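Local atomic coordinates of histidine--tRNA ligase (Thermus thermophilus, PDB entry 1H4V), a protein that catalyses the ATP-dependent attachment of L-histidine to tRNA(His), releasing AMP and diphosphate, and works as a homodimeric class II aminoacyl-tRNA synthetase. Residues V30-G35 with R103-G108; E81-M86 with N128-G133. One frame throughout, in Å; residues are numbered along the deposited sequence.

Interaction 1: residues V30-G35 with R103-G108; sequences VLEAAG and RLWMAG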
loop_
_atom_site.group_PDB
_atom_site.type_symbol
_atom_site.label_atom_id
_atom_site.label_comp_id
_atom_site.label_asym_id
_atom_site.label_seq_id
_atom_site.Cartn_x
_atom_site.Cartn_y
_atom_site.Cartn_z
ATOM N N VAL A 30 1.747 -9.224 14.406
ATOM C CA VAL A 30 0.900 -10.123 15.183
ATOM C C VAL A 30 0.139 -11.131 14.320
ATOM O O VAL A 30 0.044 -12.301 14.675
ATOM C CB VAL A 30 -0.118 -9.342 16.081
ATOM C CG1 VAL A 30 0.556 -8.134 16.710
ATOM C CG2 VAL A 30 -1.316 -8.935 15.289
ATOM N N LEU A 31 -0.387 -10.686 13.184
ATOM C CA LEU A 31 -1.138 -11.584 12.315
ATOM C C LEU A 31 -0.267 -12.632 11.626
ATOM O O LEU A 31 -0.697 -13.774 11.453
ATOM C CB LEU A 31 -1.929 -10.775 11.280
ATOM C CG LEU A 31 -3.378 -10.384 11.621
ATOM C CD1 LEU A 31 -3.603 -10.320 13.106
ATOM C CD2 LEU A 31 -3.717 -9.046 10.958
ATOM N N GLU A 32 0.955 -12.275 11.241
ATOM C CA GLU A 32 1.804 -13.260 10.576
ATOM C C GLU A 32 2.453 -14.224 11.576
ATOM O O GLU A 32 2.916 -15.299 11.197
ATOM C CB GLU A 32 2.846 -12.574 9.673
ATOM C CG GLU A 32 2.166 -11.815 8.509
ATOM C CD GLU A 32 3.105 -11.370 7.401
ATOM O OE1 GLU A 32 4.271 -11.019 7.690
ATOM O OE2 GLU A 32 2.667 -11.350 6.231
ATOM N N ALA A 33 2.453 -13.850 12.855
ATOM C CA ALA A 33 3.004 -14.716 13.891
ATOM C C ALA A 33 1.963 -15.789 14.173
ATOM O O ALA A 33 2.288 -16.855 14.696
ATOM C CB ALA A 33 3.286 -13.930 15.157
ATOM N N ALA A 34 0.706 -15.504 13.834
ATOM C CA ALA A 34 -0.364 -16.471 14.049
ATOM C C ALA A 34 -0.654 -17.259 12.780
ATOM O O ALA A 34 -1.673 -17.933 12.671
ATOM C CB ALA A 34 -1.603 -15.785 14.530
ATOM N N GLY A 35 0.252 -17.169 11.813
ATOM C CA GLY A 35 0.082 -17.909 10.579
ATOM C C GLY A 35 -0.663 -17.254 9.432
ATOM O O GLY A 35 -0.740 -17.840 8.362
ATOM N N ARG A 103 -5.624 -18.897 6.906
ATOM C CA ARG A 103 -5.664 -17.615 7.575
ATOM C C ARG A 103 -5.096 -16.547 6.648
ATOM O O ARG A 103 -3.990 -16.681 6.122
ATOM C CB ARG A 103 -4.877 -17.678 8.891
ATOM C CG ARG A 103 -5.502 -18.587 9.958
ATOM C CD ARG A 103 -4.727 -18.474 11.273
ATOM N NE ARG A 103 -5.239 -19.335 12.336
ATOM C CZ ARG A 103 -5.093 -20.657 12.372
ATOM N NH1 ARG A 103 -4.451 -21.296 11.400
ATOM N NH2 ARG A 103 -5.565 -21.340 13.400
ATOM N N LEU A 104 -5.859 -15.481 6.442
ATOM C CA LEU A 104 -5.411 -14.407 5.555
ATOM C C LEU A 104 -5.566 -13.049 6.212
ATOM O O LEU A 104 -6.416 -12.854 7.085
ATOM C CB LEU A 104 -6.226 -14.406 4.256
ATOM C CG LEU A 104 -6.379 -15.706 3.459
ATOM C CD1 LEU A 104 -7.515 -15.532 2.464
ATOM C CD2 LEU A 104 -5.095 -16.059 2.747
ATOM N N TRP A 105 -4.734 -12.105 5.805
ATOM C CA TRP A 105 -4.855 -10.763 6.330
ATOM C C TRP A 105 -4.530 -9.815 5.198
ATOM O O TRP A 105 -3.866 -10.185 4.222
ATOM C CB TRP A 105 -3.939 -10.520 7.539
ATOM C CG TRP A 105 -2.513 -10.242 7.209
ATOM C CD1 TRP A 105 -1.521 -11.155 7.004
ATOM C CD2 TRP A 105 -1.916 -8.953 7.056
ATOM N NE1 TRP A 105 -0.335 -10.514 6.735
ATOM C CE2 TRP A 105 -0.548 -9.161 6.755
ATOM C CE3 TRP A 105 -2.403 -7.641 7.135
ATOM C CZ2 TRP A 105 0.347 -8.102 6.542
ATOM C CZ3 TRP A 105 -1.508 -6.584 6.923
ATOM C CH2 TRP A 105 -0.148 -6.827 6.627
ATOM N N MET A 106 -5.004 -8.584 5.340
ATOM C CA MET A 106 -4.810 -7.579 4.320
ATOM C C MET A 106 -4.992 -6.190 4.918
ATOM O O MET A 106 -5.731 -5.991 5.886
ATOM C CB MET A 106 -5.832 -7.830 3.201
ATOM C CG MET A 106 -5.946 -6.772 2.112
ATOM S SD MET A 106 -7.040 -7.380 0.782
ATOM C CE MET A 106 -8.667 -6.784 1.298
ATOM N N ALA A 107 -4.289 -5.232 4.340
ATOM C CA ALA A 107 -4.382 -3.855 4.762
ATOM C C ALA A 107 -4.514 -3.070 3.471
ATOM O O ALA A 107 -3.800 -3.331 2.506
ATOM C CB ALA A 107 -3.126 -3.444 5.509
ATOM N N GLY A 108 -5.434 -2.118 3.434
ATOM C CA GLY A 108 -5.575 -1.340 2.221
ATOM C C GLY A 108 -6.726 -0.363 2.252
ATOM O O GLY A 108 -7.475 -0.312 3.215
#
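The last turn of helix 14-33, which with the strand after it forms motif 1 of the class II synthetases, packs on strand 102-111 through Leu31, Glu32, Trp105 and Arg103. The indole is gripped in two ways. Leu31 comes over one of its faces, with CB 4.1 Å from Trp105 CG, while Leu31 CD2 touches Trp105 CB at 3.7 Å. At the rim, Trp105 NE1 donates to Glu32 OE2 over 3.2 Å, an almost straight bond (163°). The acceptor lies in the indole plane, yet the N-H meets OE2 on its anti side, tilted out of the carboxylate plane, and the two flat groups stand nearly perpendicular (86°). Glu32 CG, anti to the carbonyl carbon (chi1 -64°), passes 3.3 Å from Trp105 NE1 on the Leu31 side of the indole plane; only OE2 sits at the edge. Two residues earlier, Arg103 CD lies 3.4 Å from Ala34 O, but the guanidinium is directed to other partners: NE forms a salt bridge with Glu142, and NH2 a weak hydrogen bond with Tyr359 of the second subunit. Gly35, with positive phi, is the C' residue of the Schellman motif that ends the helix. The chain then enters strand 37-38, which pairs with strand 102-111 alongside; Leu31 also touches Val127 and Tyr129 of strand 123-132 and Cys150 of helix 137-153.

Interaction 2: residues E81-M86 with N128-G133; sequences EGTAAM and NYEALG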
loop_
_atom_site.group_PDB
_atom_site.type_symbol
_atom_site.label_atom_id
_atom_site.label_comp_id
_atom_site.label_asym_id
_atom_site.label_seq_id
_atom_site.Cartn_x
_atom_site.Cartn_y
_atom_site.Cartn_z
ATOM N N GLU A 81 -15.371 -3.119 1.292
ATOM C CA GLU A 81 -15.072 -3.973 2.442
ATOM C C GLU A 81 -13.994 -4.964 2.027
ATOM O O GLU A 81 -13.699 -5.108 0.845
ATOM C CB GLU A 81 -16.315 -4.763 2.869
ATOM C CG GLU A 81 -16.777 -5.754 1.807
ATOM C CD GLU A 81 -17.651 -6.860 2.369
ATOM O OE1 GLU A 81 -18.706 -6.543 2.959
ATOM O OE2 GLU A 81 -17.281 -8.049 2.224
ATOM N N GLY A 82 -13.431 -5.671 2.995
ATOM C CA GLY A 82 -12.394 -6.629 2.672
ATOM C C GLY A 82 -12.805 -8.086 2.606
ATOM O O GLY A 82 -12.300 -8.828 1.757
ATOM N N THR A 83 -13.725 -8.488 3.480
ATOM C CA THR A 83 -14.165 -9.886 3.569
ATOM C C THR A 83 -14.603 -10.559 2.278
ATOM O O THR A 83 -14.063 -11.605 1.927
ATOM C CB THR A 83 -15.291 -10.066 4.618
ATOM O OG1 THR A 83 -14.894 -9.457 5.856
ATOM C CG2 THR A 83 -15.548 -11.562 4.869
ATOM N N ALA A 84 -15.574 -9.977 1.573
ATOM C CA ALA A 84 -16.046 -10.569 0.324
ATOM C C ALA A 84 -14.915 -10.732 -0.695
ATOM O O ALA A 84 -14.859 -11.731 -1.411
ATOM C CB ALA A 84 -17.170 -9.732 -0.277
ATOM N N ALA A 85 -14.022 -9.750 -0.760
ATOM C CA ALA A 85 -12.893 -9.799 -1.691
ATOM C C ALA A 85 -11.945 -10.940 -1.336
ATOM O O ALA A 85 -11.421 -11.620 -2.215
ATOM C CB ALA A 85 -12.138 -8.481 -1.672
ATOM N N MET A 86 -11.728 -11.147 -0.044
ATOM C CA MET A 86 -10.838 -12.214 0.411
ATOM C C MET A 86 -11.455 -13.575 0.157
ATOM O O MET A 86 -10.761 -14.489 -0.286
ATOM C CB MET A 86 -10.491 -12.015 1.891
ATOM C CG MET A 86 -9.660 -10.750 2.072
ATOM S SD MET A 86 -9.520 -10.111 3.729
ATOM C CE MET A 86 -8.145 -11.129 4.337
ATOM N N ASN A 128 -7.647 -6.237 7.590
ATOM C CA ASN A 128 -8.585 -7.350 7.653
ATOM C C ASN A 128 -7.867 -8.638 7.969
ATOM O O ASN A 128 -6.751 -8.862 7.510
ATOM C CB ASN A 128 -9.332 -7.542 6.325
ATOM C CG ASN A 128 -10.481 -6.569 6.147
ATOM O OD1 ASN A 128 -10.288 -5.422 5.746
ATOM N ND2 ASN A 128 -11.686 -7.025 6.447
ATOM N N TYR A 129 -8.525 -9.476 8.755
ATOM C CA TYR A 129 -8.005 -10.782 9.115
ATOM C C TYR A 129 -9.151 -11.762 8.873
ATOM O O TYR A 129 -10.273 -11.530 9.314
ATOM C CB TYR A 129 -7.616 -10.849 10.587
ATOM C CG TYR A 129 -7.360 -12.272 11.035
ATOM C CD1 TYR A 129 -6.198 -12.949 10.652
ATOM C CD2 TYR A 129 -8.294 -12.954 11.806
ATOM C CE1 TYR A 129 -5.974 -14.270 11.029
ATOM C CE2 TYR A 129 -8.087 -14.275 12.185
ATOM C CZ TYR A 129 -6.923 -14.925 11.794
ATOM O OH TYR A 129 -6.717 -16.229 12.173
ATOM N N GLU A 130 -8.856 -12.859 8.197
ATOM C CA GLU A 130 -9.868 -13.857 7.888
ATOM C C GLU A 130 -9.324 -15.290 8.023
ATOM O O GLU A 130 -8.249 -15.617 7.511
ATOM C CB GLU A 130 -10.364 -13.617 6.456
ATOM C CG GLU A 130 -11.830 -13.226 6.303
ATOM C CD GLU A 130 -12.266 -12.029 7.141
ATOM O OE1 GLU A 130 -13.203 -12.192 7.944
ATOM O OE2 GLU A 130 -11.696 -10.927 6.996
ATOM N N ALA A 131 -10.071 -16.130 8.730
ATOM C CA ALA A 131 -9.730 -17.541 8.923
ATOM C C ALA A 131 -10.869 -18.299 8.250
ATOM O O ALA A 131 -11.975 -18.355 8.774
ATOM C CB ALA A 131 -9.686 -17.872 10.406
ATOM N N LEU A 132 -10.596 -18.875 7.084
ATOM C CA LEU A 132 -11.614 -19.589 6.315
ATOM C C LEU A 132 -11.422 -21.094 6.249
ATOM O O LEU A 132 -10.294 -21.578 6.160
ATOM C CB LEU A 132 -11.633 -19.053 4.888
ATOM C CG LEU A 132 -11.613 -17.537 4.776
ATOM C CD1 LEU A 132 -11.189 -17.116 3.377
ATOM C CD2 LEU A 132 -12.975 -17.008 5.116
ATOM N N GLY A 133 -12.538 -21.822 6.276
ATOM C CA GLY A 133 -12.492 -23.267 6.176
ATOM C C GLY A 133 -12.859 -24.084 7.396
ATOM O O GLY A 133 -12.938 -25.304 7.309
#
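Glu130 CB lies 4.0 Å from Met86 CE, the terminal methyl of a side chain that crosses the glutamate at about a right angle. Beyond CB the glutamate bends at chi2 (53°), which brings CD round towards Thr83, 4.0 Å from its CG2. Both carboxylate oxygens stand beside Thr83 OG1, Glu130 OE1 at 3.8 Å and OE2 at 3.7 Å, too long for hydrogen bonds; they differ in their other neighbours. Glu130 OE1 shares a weak hydrogen bond with Tyr288 OH. Glu130 OE2 has Met86 SD on its flank at 4.0 Å; buried here, it has no hydrogen-bonding partner in the model. An alanine in place of Glu130 would probably open a gap beside Thr83 and the sulfur of Met86, and leave Tyr288 OH without its weak carboxylate partner. The contact sets the start of helix 83-92 against the second strand of motif 2, the antiparallel hairpin of strands 102-111 and 123-132 that class II synthetases use in building their active site. Asn128, two residues earlier on the same strand, fits against the turn before the helix: its amide lies over Gly82, with ND2 3.9 Å from Gly82 CA, and a side chain at that glycine would run into Asn128 OD1, which is hydrogen-bonded to Gln126. Met86 SD closes on Asn128 CB at 3.7 Å, so that one thioether bridges both strand residues. The helix start is itself capped from within, Ala84 N donating to Glu81 OE2 at 2.7 Å, while Glu81 OE1 forms a salt bridge with Lys52.

Overall arrangement
The two contacts lie on adjacent strands of the large mixed sheet of the catalytic domain, their centres about 11 Å apart. Interaction 1 uses strand 102-111 and interaction 2 strand 123-132, which are antiparallel neighbours joined by probable backbone hydrogen bonds from Leu104 N to Glu130 O and from Asn128 N to Met106 O. Along the chain the segments alternate: helix 14-33, helix 83-92, then the two strands. The end of helix 14-33 packs on the second subunit, whereas no other chain touches the segments of interaction 2. The two helices pack on opposite faces of the motif 2 hairpin, the first of them at the dimer interface.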